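Local coordinates for protein 3-hydroxyisobutyryl-CoA hydrolase (PDB 4HDT) that probably hydrolyses 3-hydroxy-2-methylpropanoyl-CoA to 3-hydroxy-2-methylpropanoate and free coenzyme A, as a crotonase-like member of the enoyl-CoA hydratase/isomerase family, at residues A[166-170]-A[272-276]; A[143-149]-A[268-272]. All blocks are in the same frame, centred on the assembly; numbering follows the deposited sequence.

Interaction 1: residues A[166-170]-A[272-276]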
ATOM      1  N   LEU A 166      -1.006   7.944 -10.414  1.00 11.15           N
ATOM      2  CA  LEU A 166      -2.332   7.608 -10.972  1.00 11.61           C
ATOM      3  C   LEU A 166      -2.281   6.343 -11.784  1.00 10.98           C
ATOM      4  O   LEU A 166      -3.198   5.511 -11.756  1.00 10.60           O
ATOM      5  CB  LEU A 166      -2.887   8.740 -11.873  1.00 13.36           C
ATOM      6  CG  LEU A 166      -3.235   9.987 -11.176  1.00 14.81           C
ATOM      7  CD1 LEU A 166      -3.807  10.996 -12.186  1.00 15.60           C
ATOM      8  CD2 LEU A 166      -4.247   9.734 -10.102  1.00 15.50           C
ATOM      9  N   HIS A 167      -1.223   6.196 -12.577  1.00 10.54           N
ATOM     10  CA  HIS A 167      -1.045   4.969 -13.325  1.00 10.65           C
ATOM     11  C   HIS A 167      -1.048   3.740 -12.396  1.00  9.93           C
ATOM     12  O   HIS A 167      -1.760   2.776 -12.658  1.00 10.15           O
ATOM     13  CB  HIS A 167       0.219   5.074 -14.182  1.00 11.42           C
ATOM     14  CG  HIS A 167       0.615   3.802 -14.840  1.00 12.28           C
ATOM     15  ND1 HIS A 167      -0.010   3.317 -15.974  1.00 12.78           N
ATOM     16  CD2 HIS A 167       1.551   2.881 -14.507  1.00 12.88           C
ATOM     17  CE1 HIS A 167       0.545   2.182 -16.329  1.00 13.36           C
ATOM     18  NE2 HIS A 167       1.478   1.878 -15.444  1.00 13.83           N
ATOM     19  N   ALA A 168      -0.202   3.766 -11.383  1.00  9.25           N
ATOM     20  CA  ALA A 168      -0.161   2.653 -10.451  1.00  8.70           C
ATOM     21  C   ALA A 168      -1.537   2.407  -9.804  1.00  8.72           C
ATOM     22  O   ALA A 168      -1.957   1.258  -9.671  1.00  8.68           O
ATOM     23  CB  ALA A 168       0.912   2.889  -9.413  1.00  8.51           C
ATOM     24  N   ALA A 169      -2.230   3.493  -9.453  1.00  8.69           N
ATOM     25  CA  ALA A 169      -3.507   3.384  -8.697  1.00  8.70           C
ATOM     26  C   ALA A 169      -4.659   2.882  -9.569  1.00  9.02           C
ATOM     27  O   ALA A 169      -5.515   2.111  -9.104  1.00  9.31           O
ATOM     28  CB  ALA A 169      -3.858   4.733  -8.124  1.00  8.70           C
ATOM     29  N   LEU A 170      -4.708   3.298 -10.843  1.00  9.54           N
ATOM     30  CA  LEU A 170      -5.832   2.944 -11.713  1.00  9.95           C
ATOM     31  C   LEU A 170      -5.631   1.605 -12.367  1.00 10.14           C
ATOM     32  O   LEU A 170      -6.581   0.815 -12.501  1.00 10.05           O
ATOM     33  CB  LEU A 170      -6.068   4.059 -12.737  1.00 10.36           C
ATOM     34  CG  LEU A 170      -6.477   5.392 -12.138  1.00 10.50           C
ATOM     35  CD1 LEU A 170      -6.712   6.406 -13.259  1.00 11.00           C
ATOM     36  CD2 LEU A 170      -7.696   5.347 -11.224  1.00 10.54           C
ATOM     37  N   THR A 272     -10.924   6.313  -6.693  1.00 11.10           N
ATOM     38  CA  THR A 272      -9.471   6.319  -6.645  1.00 10.84           C
ATOM     39  C   THR A 272      -8.878   7.573  -7.298  1.00 11.05           C
ATOM     40  O   THR A 272      -8.005   8.232  -6.726  1.00 11.27           O
ATOM     41  CB  THR A 272      -8.888   5.027  -7.224  1.00 10.38           C
ATOM     42  OG1 THR A 272      -9.288   3.944  -6.374  1.00 10.30           O
ATOM     43  CG2 THR A 272      -7.366   5.080  -7.247  1.00 10.04           C
ATOM     44  N   LEU A 273      -9.368   7.906  -8.486  1.00 11.60           N
ATOM     45  CA  LEU A 273      -8.919   9.126  -9.140  1.00 11.93           C
ATOM     46  C   LEU A 273      -9.175  10.355  -8.261  1.00 12.24           C
ATOM     47  O   LEU A 273      -8.275  11.190  -8.056  1.00 12.10           O
ATOM     48  CB  LEU A 273      -9.568   9.282 -10.513  1.00 12.64           C
ATOM     49  CG  LEU A 273      -9.188  10.534 -11.329  1.00 13.20           C
ATOM     50  CD1 LEU A 273      -7.677  10.572 -11.520  1.00 12.79           C
ATOM     51  CD2 LEU A 273      -9.918  10.508 -12.673  1.00 14.09           C
ATOM     52  N   GLU A 274     -10.362  10.434  -7.696  1.00 12.75           N
ATOM     53  CA  GLU A 274     -10.710  11.579  -6.841  1.00 13.54           C
ATOM     54  C   GLU A 274      -9.879  11.577  -5.552  1.00 12.67           C
ATOM     55  O   GLU A 274      -9.456  12.648  -5.089  1.00 12.74           O
ATOM     56  CB  GLU A 274     -12.195  11.587  -6.530  1.00 14.59           C
ATOM     57  CG  GLU A 274     -12.674  12.779  -5.736  1.00 15.94           C
ATOM     58  CD  GLU A 274     -12.688  14.089  -6.504  1.00 17.31           C
ATOM     59  OE1 GLU A 274     -12.649  14.123  -7.769  1.00 18.39           O
ATOM     60  OE2 GLU A 274     -12.712  15.122  -5.808  1.00 17.97           O
ATOM     61  N   SER A 275      -9.629  10.388  -4.995  1.00 11.87           N
ATOM     62  CA  SER A 275      -8.860  10.290  -3.752  1.00 11.49           C
ATOM     63  C   SER A 275      -7.439  10.792  -3.940  1.00 11.40           C
ATOM     64  O   SER A 275      -6.898  11.525  -3.115  1.00 11.46           O
ATOM     65  CB  SER A 275      -8.839   8.842  -3.253  1.00 10.93           C
ATOM     66  OG  SER A 275     -10.137   8.473  -2.834  1.00 11.15           O
ATOM     67  N   VAL A 276      -6.796  10.385  -5.044  1.00 11.65           N
ATOM     68  CA  VAL A 276      -5.412  10.765  -5.253  1.00 11.92           C
ATOM     69  C   VAL A 276      -5.342  12.274  -5.497  1.00 13.05           C
ATOM     70  O   VAL A 276      -4.460  12.962  -4.978  1.00 12.05           O
ATOM     71  CB  VAL A 276      -4.772   9.931  -6.392  1.00 12.30           C
ATOM     72  CG1 VAL A 276      -3.387  10.466  -6.723  1.00 13.05           C
ATOM     73  CG2 VAL A 276      -4.682   8.481  -6.014  1.00 11.91           C
TER
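Leu-166 reaches Leu-273 and Val-276 with the two methyls of its isobutyl end. CD2 wedges between Val-276 CG1 (3.6 Å) and Leu-273 CD1 (3.8 Å), and CD1 also rests on Leu-273 CD1. Its first torsion (chi1 -68°) sets CG beside the backbone N and opposite the carbonyl carbon, which carries the fork across to the second helix although the side chain leaves its backbone at a slant. One turn further, Ala-169 points toward helix 266-279, and its CB meets Thr-272 CG2 at 3.6 Å; here the helices are separated by no more than two methyl groups. Val-276 CG2 lies more loosely against the same alanine. Leu-170 then runs alongside Thr-272 in the opposite sense, its CD2 lying 4.0 Å from Thr-272 CG2 and 4.4 Å from Leu-273 CB. Helices 164-171 and 266-279 thus pack as a buried, roughly antiparallel pair in the crotonase-like fold, away from the zinc sites; the short segments run at 145°, with axes 10.1 Å apart. Leu-157 of helix 153-158 also covers Ala-169, and helix 239-249 adds Ile-242 against Leu-170 and Val-239 against Leu-273. With chi1 at -65°, Thr-272 turns its methyl to this interface while its hydroxyl bonds to Ala-268 O, one turn back. Side chain meets side chain through carbon alone, so cohesion rests on buried methyl packing rather than directional bonds.

Interaction 2: residues A[143-149]-A[268-272]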
ATOM      1  N   VAL A 143      -8.357  -1.481  -6.726  1.00 10.08           N
ATOM      2  CA  VAL A 143      -9.476  -1.320  -7.668  1.00 10.54           C
ATOM      3  C   VAL A 143      -9.933  -2.623  -8.330  1.00 10.90           C
ATOM      4  O   VAL A 143     -11.045  -2.712  -8.835  1.00 11.36           O
ATOM      5  CB  VAL A 143      -9.142  -0.290  -8.762  1.00 10.47           C
ATOM      6  CG1 VAL A 143      -9.012   1.106  -8.183  1.00 10.34           C
ATOM      7  CG2 VAL A 143      -7.878  -0.635  -9.578  1.00 10.29           C
ATOM      8  N   GLY A 144      -9.063  -3.622  -8.322  1.00 11.01           N
ATOM      9  CA  GLY A 144      -9.389  -4.931  -8.809  1.00 11.60           C
ATOM     10  C   GLY A 144     -10.347  -5.723  -7.930  1.00 12.19           C
ATOM     11  O   GLY A 144     -10.906  -6.761  -8.395  1.00 13.26           O
ATOM     12  N   ILE A 145     -10.523  -5.275  -6.691  1.00 12.13           N
ATOM     13  CA  ILE A 145     -11.528  -5.903  -5.801  1.00 12.47           C
ATOM     14  C   ILE A 145     -12.605  -4.894  -5.404  1.00 12.56           C
ATOM     15  O   ILE A 145     -13.302  -5.070  -4.385  1.00 12.56           O
ATOM     16  CB  ILE A 145     -10.889  -6.577  -4.551  1.00 12.98           C
ATOM     17  CG1 ILE A 145     -10.009  -5.615  -3.730  1.00 12.72           C
ATOM     18  CG2 ILE A 145     -10.105  -7.827  -4.961  1.00 13.31           C
ATOM     19  CD1 ILE A 145      -9.809  -6.031  -2.274  1.00 12.99           C
ATOM     20  N   GLY A 146     -12.767  -3.822  -6.165  1.00 11.91           N
ATOM     21  CA  GLY A 146     -13.793  -2.850  -5.839  1.00 12.04           C
ATOM     22  C   GLY A 146     -13.493  -1.969  -4.650  1.00 11.70           C
ATOM     23  O   GLY A 146     -14.428  -1.393  -4.073  1.00 12.58           O
ATOM     24  N   PHE A 147     -12.214  -1.836  -4.330  1.00 10.91           N
ATOM     25  CA  PHE A 147     -11.736  -1.077  -3.161  1.00 10.51           C
ATOM     26  C   PHE A 147     -10.849   0.039  -3.671  1.00 10.05           C
ATOM     27  O   PHE A 147     -10.595   0.165  -4.917  1.00  9.75           O
ATOM     28  CB  PHE A 147     -11.042  -2.054  -2.179  1.00 10.22           C
ATOM     29  CG  PHE A 147     -10.755  -1.512  -0.799  1.00 10.12           C
ATOM     30  CD1 PHE A 147     -11.746  -1.022   0.020  1.00 10.51           C
ATOM     31  CD2 PHE A 147      -9.472  -1.618  -0.276  1.00  9.70           C
ATOM     32  CE1 PHE A 147     -11.444  -0.614   1.320  1.00 10.34           C
ATOM     33  CE2 PHE A 147      -9.163  -1.235   1.022  1.00  9.73           C
ATOM     34  CZ  PHE A 147     -10.132  -0.671   1.803  1.00  9.98           C
ATOM     35  N   ILE A 148     -10.383   0.893  -2.759  1.00  9.69           N
ATOM     36  CA  ILE A 148      -9.584   2.075  -3.084  1.00  9.49           C
ATOM     37  C   ILE A 148      -8.301   1.977  -2.273  1.00  9.14           C
ATOM     38  O   ILE A 148      -8.368   1.632  -1.084  1.00  9.16           O
ATOM     39  CB  ILE A 148     -10.368   3.372  -2.788  1.00  9.71           C
ATOM     40  CG1 ILE A 148     -11.662   3.477  -3.641  1.00 10.43           C
ATOM     41  CG2 ILE A 148      -9.497   4.600  -2.978  1.00  9.58           C
ATOM     42  CD1 ILE A 148     -12.883   2.793  -3.091  1.00 10.86           C
ATOM     43  N   PRO A 149      -7.131   2.317  -2.865  1.00  8.88           N
ATOM     44  CA  PRO A 149      -5.876   2.265  -2.114  1.00  8.62           C
ATOM     45  C   PRO A 149      -5.983   2.992  -0.782  1.00  8.76           C
ATOM     46  O   PRO A 149      -6.422   4.161  -0.741  1.00  9.13           O
ATOM     47  CB  PRO A 149      -4.861   2.940  -3.041  1.00  8.49           C
ATOM     48  CG  PRO A 149      -5.406   2.641  -4.422  1.00  8.58           C
ATOM     49  CD  PRO A 149      -6.906   2.650  -4.290  1.00  8.93           C
ATOM     50  N   ALA A 268     -14.881   2.110  -8.096  1.00 12.24           N
ATOM     51  CA  ALA A 268     -13.587   2.149  -7.384  1.00 11.48           C
ATOM     52  C   ALA A 268     -12.533   2.998  -8.144  1.00 11.00           C
ATOM     53  O   ALA A 268     -11.809   3.763  -7.537  1.00 10.61           O
ATOM     54  CB  ALA A 268     -13.070   0.757  -7.113  1.00 11.40           C
ATOM     55  N   LEU A 269     -12.493   2.846  -9.454  1.00 11.13           N
ATOM     56  CA  LEU A 269     -11.603   3.640 -10.313  1.00 10.86           C
ATOM     57  C   LEU A 269     -11.888   5.115 -10.110  1.00 11.17           C
ATOM     58  O   LEU A 269     -10.956   5.898  -9.931  1.00 10.63           O
ATOM     59  CB  LEU A 269     -11.796   3.324 -11.805  1.00 11.21           C
ATOM     60  CG  LEU A 269     -11.172   2.007 -12.258  1.00 11.03           C
ATOM     61  CD1 LEU A 269     -11.791   1.585 -13.603  1.00 11.74           C
ATOM     62  CD2 LEU A 269      -9.640   2.046 -12.263  1.00 10.48           C
ATOM     63  N   SER A 270     -13.171   5.466 -10.129  1.00 11.89           N
ATOM     64  CA  SER A 270     -13.603   6.869 -10.051  1.00 12.52           C
ATOM     65  C   SER A 270     -13.256   7.461  -8.692  1.00 12.40           C
ATOM     66  O   SER A 270     -12.814   8.603  -8.586  1.00 12.44           O
ATOM     67  CB  SER A 270     -15.095   6.981 -10.332  1.00 13.47           C
ATOM     68  OG  SER A 270     -15.431   6.402 -11.592  1.00 13.86           O
ATOM     69  N   VAL A 271     -13.472   6.682  -7.655  1.00 12.18           N
ATOM     70  CA  VAL A 271     -13.186   7.164  -6.308  1.00 12.00           C
ATOM     71  C   VAL A 271     -11.666   7.254  -6.111  1.00 11.41           C
ATOM     72  O   VAL A 271     -11.164   8.165  -5.435  1.00 11.19           O
ATOM     73  CB  VAL A 271     -13.868   6.305  -5.247  1.00 12.15           C
ATOM     74  CG1 VAL A 271     -13.473   6.754  -3.854  1.00 11.97           C
ATOM     75  CG2 VAL A 271     -15.395   6.331  -5.394  1.00 13.03           C
ATOM     76  N   THR A 272     -10.924   6.313  -6.693  1.00 11.10           N
ATOM     77  CA  THR A 272      -9.471   6.319  -6.645  1.00 10.84           C
ATOM     78  C   THR A 272      -8.878   7.573  -7.298  1.00 11.05           C
ATOM     79  O   THR A 272      -8.005   8.232  -6.726  1.00 11.27           O
ATOM     80  CB  THR A 272      -8.888   5.027  -7.224  1.00 10.38           C
ATOM     81  OG1 THR A 272      -9.288   3.944  -6.374  1.00 10.30           O
ATOM     82  CG2 THR A 272      -7.366   5.080  -7.247  1.00 10.04           C
TER
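This is a buried packing contact between a loop and a helix: the 143-149 segment, on the connection from strand 137-139 to helix 153-158, lies against the start of helix 266-279 in the crotonase-like domain. Ala-268 points into the bend of the loop, where its CB sits 3.4 Å from Phe-147 O and 3.7 Å from Gly-146 C. Gly-146 has a positive phi (74°) and brings its backbone up to this methyl. Val-143 crosses Thr-272 at nearly a right angle, with CG1 3.4 Å from Thr-272 OG1, and its other methyl, CG2, is in looser contact with Leu-269 CD2. From the far end of the segment, Pro-149 CD also approaches Thr-272 OG1, at 3.4 Å. Ile-148 sets CG1 against Val-271 CG1 at 3.8 Å and, with CG2 anti to its backbone N (chi1 -62°), lays that methyl beside the threonine hydroxyl; Val-295 of helix 285-299 touches both Ile-148 and Val-271. Enclosed by these carbons, Thr-272 OG1 donates to Ala-268 O at 2.8 Å from 38° above the carbonyl plane, while Thr-272 N reaches the same oxygen from the opposite face. The buried hydroxyl is thus satisfied within its own helix, and the loop can pack hydrocarbon around it without supplying a polar partner.

How the interactions relate
From the N terminus, the chain passes through 143-149, turns into helix 153-158 and then enters helix 164-171; after a long, mostly helical excursion it returns along helix 266-279. Interaction 2 closes the loop from 143-149 to 268-272, and interaction 1 closes 166-170 onto 272-276. The closures cross rather than nest: 166-170 lies inside the first loop, while its partner runs on past the loop's end to 276, with Thr-272 shared. Their centres lie 8 Å apart, and they touch directly: Leu-170 O approaches Leu-269 CD2 at 3.3 Å and Val-143 CG2 at 3.5 Å. Helix 266-279 is thereby packed against both the 143-149 loop and helix 164-171.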